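Local coordinates for Peptide/nickel transport system substrate-binding protein (Listeria monocytogenes serotype 1/2a, PDB 5KZT) that binds peptide and probably delivers it, as the substrate-binding component, to an oligopeptide transport system, at residues A[114-119]-A[158-163]. Sequence-based numbering, arbitrary orientation.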
loop_
_atom_site.group_PDB
_atom_site.type_symbol
_atom_site.label_atom_id
_atom_site.label_comp_id
_atom_site.label_asym_id
_atom_site.label_seq_id
_atom_site.Cartn_x
_atom_site.Cartn_y
_atom_site.Cartn_z
ATOM N N SER A 114 -12.463 -2.221 -3.706
ATOM C CA SER A 114 -13.501 -2.925 -4.461
ATOM C C SER A 114 -13.160 -3.048 -5.961
ATOM O O SER A 114 -13.568 -4.012 -6.608
ATOM C CB SER A 114 -14.859 -2.265 -4.266
ATOM O OG SER A 114 -14.876 -0.995 -4.864
ATOM N N TYR A 115 -12.394 -2.088 -6.493
ATOM C CA TYR A 115 -11.988 -2.094 -7.902
ATOM C C TYR A 115 -11.114 -3.309 -8.307
ATOM O O TYR A 115 -11.118 -3.696 -9.465
ATOM C CB TYR A 115 -11.311 -0.776 -8.287
ATOM C CG TYR A 115 -9.934 -0.531 -7.699
ATOM C CD1 TYR A 115 -8.781 -0.950 -8.369
ATOM C CD2 TYR A 115 -9.774 0.151 -6.498
ATOM C CE1 TYR A 115 -7.517 -0.722 -7.831
ATOM C CE2 TYR A 115 -8.517 0.423 -5.977
ATOM C CZ TYR A 115 -7.388 -0.032 -6.645
ATOM O OH TYR A 115 -6.135 0.219 -6.148
ATOM N N LEU A 116 -10.414 -3.927 -7.358
ATOM C CA LEU A 116 -9.626 -5.124 -7.656
ATOM C C LEU A 116 -10.513 -6.272 -8.126
ATOM O O LEU A 116 -10.064 -7.163 -8.861
ATOM C CB LEU A 116 -8.831 -5.586 -6.432
ATOM C CG LEU A 116 -7.720 -4.661 -5.937
ATOM C CD1 LEU A 116 -7.064 -5.252 -4.710
ATOM C CD2 LEU A 116 -6.694 -4.392 -7.017
ATOM N N PHE A 117 -11.777 -6.247 -7.710
ATOM C CA PHE A 117 -12.726 -7.276 -8.100
ATOM C C PHE A 117 -13.271 -7.119 -9.525
ATOM O O PHE A 117 -14.058 -7.955 -9.965
ATOM C CB PHE A 117 -13.869 -7.371 -7.069
ATOM C CG PHE A 117 -13.431 -7.941 -5.773
ATOM C CD1 PHE A 117 -12.710 -7.184 -4.857
ATOM C CD2 PHE A 117 -13.676 -9.266 -5.484
ATOM C CE1 PHE A 117 -12.254 -7.739 -3.675
ATOM C CE2 PHE A 117 -13.251 -9.816 -4.300
ATOM C CZ PHE A 117 -12.540 -9.059 -3.396
ATOM N N ASP A 118 -12.818 -6.104 -10.254
ATOM C CA ASP A 118 -13.004 -6.035 -11.715
ATOM C C ASP A 118 -12.522 -7.304 -12.422
ATOM O O ASP A 118 -13.021 -7.633 -13.479
ATOM C CB ASP A 118 -12.216 -4.866 -12.314
ATOM C CG ASP A 118 -12.873 -3.523 -12.108
ATOM O OD1 ASP A 118 -14.035 -3.444 -11.620
ATOM O OD2 ASP A 118 -12.211 -2.506 -12.487
ATOM N N ALA A 119 -11.507 -7.953 -11.851
ATOM C CA ALA A 119 -11.012 -9.252 -12.317
ATOM C C ALA A 119 -12.043 -10.387 -12.212
ATOM O O ALA A 119 -11.924 -11.362 -12.938
ATOM C CB ALA A 119 -9.763 -9.636 -11.542
ATOM N N ASN A 158 -3.455 -15.057 -9.060
ATOM C CA ASN A 158 -2.979 -15.681 -7.822
ATOM C C ASN A 158 -2.408 -14.648 -6.824
ATOM O O ASN A 158 -2.455 -14.868 -5.603
ATOM C CB ASN A 158 -1.960 -16.765 -8.118
ATOM C CG ASN A 158 -2.558 -17.949 -8.849
ATOM O OD1 ASN A 158 -3.782 -18.044 -9.056
ATOM N ND2 ASN A 158 -1.695 -18.863 -9.262
ATOM N N SER A 159 -1.878 -13.536 -7.334
ATOM C CA SER A 159 -1.438 -12.417 -6.468
ATOM C C SER A 159 -2.635 -11.725 -5.801
ATOM O O SER A 159 -2.577 -11.326 -4.628
ATOM C CB SER A 159 -0.604 -11.404 -7.253
ATOM O OG SER A 159 0.565 -11.980 -7.818
ATOM N N LEU A 160 -3.736 -11.606 -6.548
ATOM C CA LEU A 160 -4.987 -11.122 -5.936
ATOM C C LEU A 160 -5.462 -12.080 -4.848
ATOM O O LEU A 160 -5.819 -11.635 -3.747
ATOM C CB LEU A 160 -6.083 -10.871 -6.970
ATOM C CG LEU A 160 -5.732 -9.844 -8.062
ATOM C CD1 LEU A 160 -6.841 -9.693 -9.097
ATOM C CD2 LEU A 160 -5.420 -8.476 -7.460
ATOM N N PHE A 161 -5.432 -13.382 -5.127
ATOM C CA PHE A 161 -5.839 -14.387 -4.122
ATOM C C PHE A 161 -4.963 -14.323 -2.850
ATOM O O PHE A 161 -5.392 -14.705 -1.777
ATOM C CB PHE A 161 -5.749 -15.800 -4.684
ATOM C CG PHE A 161 -6.707 -16.119 -5.796
ATOM C CD1 PHE A 161 -7.881 -15.382 -6.023
ATOM C CD2 PHE A 161 -6.451 -17.219 -6.608
ATOM C CE1 PHE A 161 -8.749 -15.732 -7.051
ATOM C CE2 PHE A 161 -7.330 -17.570 -7.629
ATOM C CZ PHE A 161 -8.476 -16.826 -7.843
ATOM N N ALA A 162 -3.741 -13.831 -2.987
ATOM C CA ALA A 162 -2.844 -13.614 -1.863
ATOM C C ALA A 162 -2.989 -12.227 -1.197
ATOM O O ALA A 162 -2.232 -11.899 -0.279
ATOM C CB ALA A 162 -1.416 -13.809 -2.340
ATOM N N PHE A 163 -3.943 -11.421 -1.644
ATOM C CA PHE A 163 -4.081 -10.052 -1.157
ATOM C C PHE A 163 -5.239 -9.971 -0.150
ATOM O O PHE A 163 -6.283 -10.582 -0.365
ATOM C CB PHE A 163 -4.294 -9.102 -2.340
ATOM C CG PHE A 163 -4.136 -7.666 -1.981
ATOM C CD1 PHE A 163 -2.863 -7.124 -1.812
ATOM C CD2 PHE A 163 -5.250 -6.853 -1.758
ATOM C CE1 PHE A 163 -2.709 -5.797 -1.437
ATOM C CE2 PHE A 163 -5.093 -5.522 -1.396
ATOM C CZ PHE A 163 -3.816 -5.000 -1.226
#
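A small apolar core between a 3-10 segment and the C-terminal part of a short helix with the residues just after it brings Leu116 and Ala119 against Leu160 and Phe163. Leu160 touches both residues of the 3-10 segment: its CD1 meets the CB of Ala119 at 3.8 Å and also comes within 4.1 Å of Leu116 O, the carbonyl that accepts a weak 3-10 bond from Ala119 N. The other methyl, CD2, faces Leu116 CD2 at 4.3 Å, a looser touch. Leu116 sends its second branch to the aromatic ring, CD1 lying 3.8 Å from Phe163 CD2 and nearly as close to CE2, set obliquely against that bond of the ring. The two side chains cross at roughly a right angle. A chi1 of -167° swings the Phe163 ring away from the backbone N and against Leu116 CD1, while that N is bonded to Leu160 O at 2.8 Å, tying the two residues together. Elsewhere the Phe163 ring meets Tyr113 edge-to-face; from the same 3-10 segment as Leu116, Phe117 stacks on Phe166 and meets Trp101 edge-to-face. All four touching residues are buried: this is hydrophobic packing of the loop between helix 94-105 and helix 123-127 on helix 157-161 and the residues just after it, in a protein of the bacterial solute-binding protein family 5.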